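PTS-dependent dihydroxyacetone kinase, ADP-binding subunit dhaL (Lactococcus lactis subsp. lactis, PDB 3CR3) binds ADP, takes up a phosphoryl group from DhaM to form ATP, and passes it to dihydroxyacetone bound to DhaK. Local coordinates at residues Ala117-Phe131 with Leu145-Lys159. Sequence-based numbering, arbitrary orientation.
Sequences AQVGEKTMVDIWSAF and LEKVVKASAGLLATK. With ADP (adenosine-5'-diphosphate), chain G.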
# COMPACT_ATOMS: atom_id res chain seq x y z
N ALA A 117 -5.28 23.18 2.72
CA ALA A 117 -6.67 23.34 2.32
C ALA A 117 -6.98 24.79 1.97
O ALA A 117 -6.52 25.72 2.64
CB ALA A 117 -7.62 22.83 3.42
N GLN A 118 -7.73 24.96 0.89
CA GLN A 118 -8.26 26.25 0.52
C GLN A 118 -9.63 26.40 1.18
O GLN A 118 -10.23 25.42 1.59
CB GLN A 118 -8.40 26.36 -0.99
CG GLN A 118 -7.08 26.43 -1.73
CD GLN A 118 -7.24 26.20 -3.22
OE1 GLN A 118 -6.82 25.17 -3.75
NE2 GLN A 118 -7.89 27.13 -3.90
N VAL A 119 -10.11 27.63 1.29
CA VAL A 119 -11.46 27.86 1.77
C VAL A 119 -12.46 27.23 0.79
O VAL A 119 -12.30 27.34 -0.43
CB VAL A 119 -11.75 29.37 1.95
CG1 VAL A 119 -13.15 29.60 2.53
CG2 VAL A 119 -10.69 30.00 2.86
N GLY A 120 -13.47 26.55 1.34
CA GLY A 120 -14.50 25.88 0.53
C GLY A 120 -14.27 24.41 0.30
O GLY A 120 -15.04 23.75 -0.41
N GLU A 121 -13.21 23.88 0.91
CA GLU A 121 -12.86 22.49 0.68
C GLU A 121 -13.46 21.53 1.70
O GLU A 121 -13.13 20.34 1.70
CB GLU A 121 -11.34 22.32 0.63
CG GLU A 121 -10.69 23.00 -0.59
CD GLU A 121 -9.45 22.25 -1.00
OE1 GLU A 121 -9.58 21.16 -1.58
OE2 GLU A 121 -8.34 22.73 -0.70
N LYS A 122 -14.38 22.05 2.51
CA LYS A 122 -15.12 21.28 3.53
C LYS A 122 -14.21 20.84 4.66
O LYS A 122 -14.17 19.68 5.01
CB LYS A 122 -15.87 20.08 2.92
CG LYS A 122 -17.08 19.56 3.72
CD LYS A 122 -17.30 18.09 3.36
CE LYS A 122 -18.59 17.50 3.88
NZ LYS A 122 -19.81 18.03 3.20
N THR A 123 -13.45 21.77 5.23
CA THR A 123 -12.66 21.48 6.43
C THR A 123 -12.82 22.64 7.41
O THR A 123 -13.44 23.65 7.07
CB THR A 123 -11.16 21.34 6.14
OG1 THR A 123 -10.62 22.63 5.81
CG2 THR A 123 -10.87 20.35 5.01
N MSE A 124 -12.22 22.49 8.60
CA MSE A 124 -12.18 23.54 9.63
C MSE A 124 -11.64 24.87 9.12
O MSE A 124 -11.95 25.89 9.67
CB MSE A 124 -11.36 23.07 10.83
CG MSE A 124 -9.85 22.91 10.53
SE MSE A 124 -8.86 22.19 12.08
CE MSE A 124 -8.88 23.68 13.20
N VAL A 125 -10.79 24.84 8.10
CA VAL A 125 -10.32 26.05 7.41
C VAL A 125 -11.49 26.99 7.05
O VAL A 125 -11.38 28.22 7.14
CB VAL A 125 -9.50 25.68 6.13
CG1 VAL A 125 -9.31 26.87 5.20
CG2 VAL A 125 -8.14 25.09 6.51
N ASP A 126 -12.62 26.40 6.68
CA ASP A 126 -13.79 27.19 6.26
C ASP A 126 -14.33 28.05 7.39
O ASP A 126 -14.68 29.21 7.18
CB ASP A 126 -14.89 26.26 5.75
CG ASP A 126 -14.41 25.36 4.65
OD1 ASP A 126 -13.41 25.70 3.98
OD2 ASP A 126 -15.03 24.30 4.45
N ILE A 127 -14.37 27.50 8.61
CA ILE A 127 -14.91 28.25 9.71
C ILE A 127 -13.86 29.19 10.32
O ILE A 127 -14.20 30.29 10.77
CB ILE A 127 -15.64 27.34 10.76
CG1 ILE A 127 -16.48 28.18 11.74
CG2 ILE A 127 -14.66 26.45 11.48
CD1 ILE A 127 -17.64 27.42 12.40
N TRP A 128 -12.58 28.77 10.31
CA TRP A 128 -11.50 29.65 10.78
C TRP A 128 -11.50 30.92 9.94
O TRP A 128 -11.43 32.03 10.48
CB TRP A 128 -10.13 28.93 10.74
CG TRP A 128 -9.86 28.06 11.94
CD1 TRP A 128 -10.39 26.82 12.21
CD2 TRP A 128 -8.99 28.37 13.04
NE1 TRP A 128 -9.91 26.34 13.42
CE2 TRP A 128 -9.06 27.28 13.95
CE3 TRP A 128 -8.18 29.46 13.37
CZ2 TRP A 128 -8.33 27.25 15.15
CZ3 TRP A 128 -7.48 29.44 14.56
CH2 TRP A 128 -7.55 28.34 15.43
N SER A 129 -11.64 30.76 8.63
CA SER A 129 -11.68 31.89 7.69
C SER A 129 -12.91 32.75 7.87
O SER A 129 -12.81 33.98 7.94
CB SER A 129 -11.61 31.40 6.24
OG SER A 129 -11.63 32.49 5.34
N ALA A 130 -14.08 32.11 7.93
CA ALA A 130 -15.35 32.83 8.12
C ALA A 130 -15.37 33.60 9.44
O ALA A 130 -15.85 34.74 9.51
CB ALA A 130 -16.56 31.86 8.03
N PHE A 131 -14.81 32.99 10.49
CA PHE A 131 -14.78 33.62 11.81
C PHE A 131 -13.86 34.84 11.85
O PHE A 131 -14.24 35.89 12.39
CB PHE A 131 -14.38 32.59 12.87
CG PHE A 131 -14.28 33.13 14.26
CD1 PHE A 131 -15.40 33.65 14.91
CD2 PHE A 131 -13.07 33.06 14.95
CE1 PHE A 131 -15.32 34.14 16.22
CE2 PHE A 131 -12.98 33.53 16.27
CZ PHE A 131 -14.10 34.07 16.91
N LEU A 145 -21.42 31.46 13.37
CA LEU A 145 -20.68 30.19 13.48
C LEU A 145 -21.53 28.98 13.06
O LEU A 145 -21.12 28.17 12.21
CB LEU A 145 -20.12 30.00 14.90
CG LEU A 145 -18.93 30.92 15.25
CD1 LEU A 145 -18.56 30.79 16.73
CD2 LEU A 145 -17.72 30.61 14.37
N GLU A 146 -22.73 28.87 13.65
CA GLU A 146 -23.65 27.78 13.34
C GLU A 146 -24.02 27.75 11.85
O GLU A 146 -24.16 26.68 11.26
CB GLU A 146 -24.88 27.84 14.24
CG GLU A 146 -25.93 26.75 13.99
CD GLU A 146 -25.37 25.33 14.14
OE1 GLU A 146 -24.29 25.15 14.77
OE2 GLU A 146 -26.02 24.39 13.64
N LYS A 147 -24.17 28.93 11.25
CA LYS A 147 -24.41 29.05 9.81
C LYS A 147 -23.32 28.33 8.99
O LYS A 147 -23.63 27.58 8.07
CB LYS A 147 -24.53 30.53 9.41
CG LYS A 147 -24.76 30.80 7.93
CD LYS A 147 -24.92 32.31 7.61
CE LYS A 147 -23.56 33.02 7.40
NZ LYS A 147 -23.62 34.51 7.66
N VAL A 148 -22.05 28.58 9.32
CA VAL A 148 -20.93 27.94 8.62
C VAL A 148 -20.91 26.41 8.80
O VAL A 148 -20.62 25.67 7.86
CB VAL A 148 -19.56 28.55 9.03
CG1 VAL A 148 -18.39 27.88 8.27
CG2 VAL A 148 -19.57 30.05 8.77
N VAL A 149 -21.21 25.96 10.02
CA VAL A 149 -21.29 24.53 10.31
C VAL A 149 -22.35 23.85 9.44
O VAL A 149 -22.09 22.81 8.82
CB VAL A 149 -21.63 24.29 11.81
CG1 VAL A 149 -21.93 22.80 12.08
CG2 VAL A 149 -20.52 24.81 12.71
N LYS A 150 -23.54 24.43 9.37
CA LYS A 150 -24.60 23.87 8.55
C LYS A 150 -24.23 23.91 7.07
O LYS A 150 -24.52 22.97 6.34
CB LYS A 150 -25.92 24.62 8.77
CG LYS A 150 -26.66 24.22 10.03
CD LYS A 150 -28.04 24.81 10.04
CE LYS A 150 -28.82 24.35 11.27
NZ LYS A 150 -29.34 22.94 11.12
N ALA A 151 -23.58 25.00 6.66
CA ALA A 151 -23.16 25.18 5.27
C ALA A 151 -22.12 24.16 4.86
O ALA A 151 -22.00 23.85 3.66
CB ALA A 151 -22.64 26.61 5.04
N SER A 152 -21.39 23.61 5.83
CA SER A 152 -20.38 22.60 5.51
C SER A 152 -20.99 21.37 4.85
O SER A 152 -20.32 20.70 4.06
CB SER A 152 -19.52 22.21 6.72
OG SER A 152 -20.15 21.25 7.54
N ALA A 153 -22.25 21.09 5.14
CA ALA A 153 -22.93 19.90 4.60
C ALA A 153 -22.98 19.91 3.07
O ALA A 153 -22.70 18.88 2.43
CB ALA A 153 -24.35 19.79 5.19
N GLY A 154 -23.28 21.07 2.49
CA GLY A 154 -23.47 21.18 1.03
C GLY A 154 -22.20 21.03 0.19
O GLY A 154 -22.27 20.86 -1.01
N LEU A 155 -21.04 21.11 0.85
CA LEU A 155 -19.75 21.11 0.16
C LEU A 155 -19.28 19.71 -0.19
O LEU A 155 -19.52 18.75 0.57
CB LEU A 155 -18.68 21.81 1.03
CG LEU A 155 -18.85 23.30 1.37
CD1 LEU A 155 -17.93 23.69 2.50
CD2 LEU A 155 -18.59 24.19 0.15
N LEU A 156 -18.61 19.60 -1.35
CA LEU A 156 -17.82 18.41 -1.71
C LEU A 156 -16.52 18.42 -0.91
O LEU A 156 -15.78 19.39 -0.91
CB LEU A 156 -17.49 18.40 -3.21
CG LEU A 156 -16.68 17.22 -3.76
CD1 LEU A 156 -17.55 15.99 -3.89
CD2 LEU A 156 -16.05 17.56 -5.09
N ALA A 157 -16.24 17.31 -0.22
CA ALA A 157 -14.98 17.17 0.49
C ALA A 157 -13.83 16.93 -0.48
O ALA A 157 -13.87 16.00 -1.28
CB ALA A 157 -15.07 16.01 1.49
N THR A 158 -12.81 17.77 -0.43
CA THR A 158 -11.67 17.57 -1.30
C THR A 158 -10.35 17.39 -0.54
O THR A 158 -9.28 17.34 -1.15
CB THR A 158 -11.59 18.64 -2.40
OG1 THR A 158 -11.66 19.95 -1.82
CG2 THR A 158 -12.75 18.46 -3.39
N LYS A 159 -10.46 17.24 0.78
CA LYS A 159 -9.31 17.09 1.68
C LYS A 159 -9.60 16.10 2.80
O LYS A 159 -10.74 16.00 3.29
CB LYS A 159 -8.91 18.45 2.28
CG LYS A 159 -8.28 19.45 1.27
CD LYS A 159 -6.78 19.18 1.10
CE LYS A 159 -6.29 19.80 -0.18
NZ LYS A 159 -4.85 19.48 -0.38
PB ADP G . -8.79 11.86 10.90
O1B ADP G . -9.48 10.73 11.58
O2B ADP G . -7.33 11.63 10.71
O3B ADP G . -9.50 12.33 9.63
PA ADP G . -10.16 13.59 12.79
O1A ADP G . -11.34 12.71 12.54
O2A ADP G . -9.75 13.77 14.23
O3A ADP G . -8.87 13.11 11.93
O5' ADP G . -10.42 15.05 12.15
C5' ADP G . -11.12 15.18 10.91
C4' ADP G . -11.18 16.66 10.58
O4' ADP G . -9.88 17.18 10.28
C3' ADP G . -12.02 16.96 9.35
O3' ADP G . -13.39 17.09 9.75
C2' ADP G . -11.43 18.26 8.82
O2' ADP G . -12.08 19.42 9.33
C1' ADP G . -10.01 18.28 9.38
N9 ADP G . -9.04 18.08 8.28
C8 ADP G . -8.71 16.87 7.77
N7 ADP G . -7.80 17.02 6.79
C5 ADP G . -7.56 18.34 6.67
C6 ADP G . -6.71 19.18 5.80
N6 ADP G . -5.92 18.58 4.89
N1 ADP G . -6.74 20.52 5.99
C2 ADP G . -7.52 21.10 6.92
N3 ADP G . -8.32 20.40 7.73
C4 ADP G . -8.39 19.04 7.64
O HOH W 1 -15.61 21.82 -1.91
O HOH W 2 -12.67 17.98 2.90
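Ile127 and Ala130 of helix 125-131 pack on Val148 of helix 145-151, a near-antiparallel pair (151°) in the all-helical DhaL domain. Val148 straddles the two, CG1 lying 3.7 Å from Ile127 CB and CG2 touching the Ala130 methyl. With CG1 anti to the backbone N (chi1 -167°), Ile127 sends CD1 between Leu145 and Val149; Leu145 CD2 also reaches Phe131.

Beyond the helices the contact turns polar. Lys122, its chain extended until a bend at chi4, runs past Leu155 and lays CD on the Ala157 methyl. Its buried NZ donates to Ser152 O (2.9 Å) and Leu155 O (2.7 Å), tying the backbone at Ser152 to that at Leu155, and to Ser169 O as well. A methionine here would probably leave these carbonyls without their shared donor and the loop less firmly tied. Asp126 closes a capping box with Thr123, while its OD1 accepts from Gly120 N.

At the nucleotide, Ala117, Thr123 and Lys159 line the adenine side of the pocket, and Met124 N donates to ADP O2' (3.2 Å). Just outside, Glu121 OE1 rests 3.6 Å from Lys159 CG; Glu121 OE2 takes Gln118 N through its anti lone pair, 2.8 Å away and almost straight at 178°.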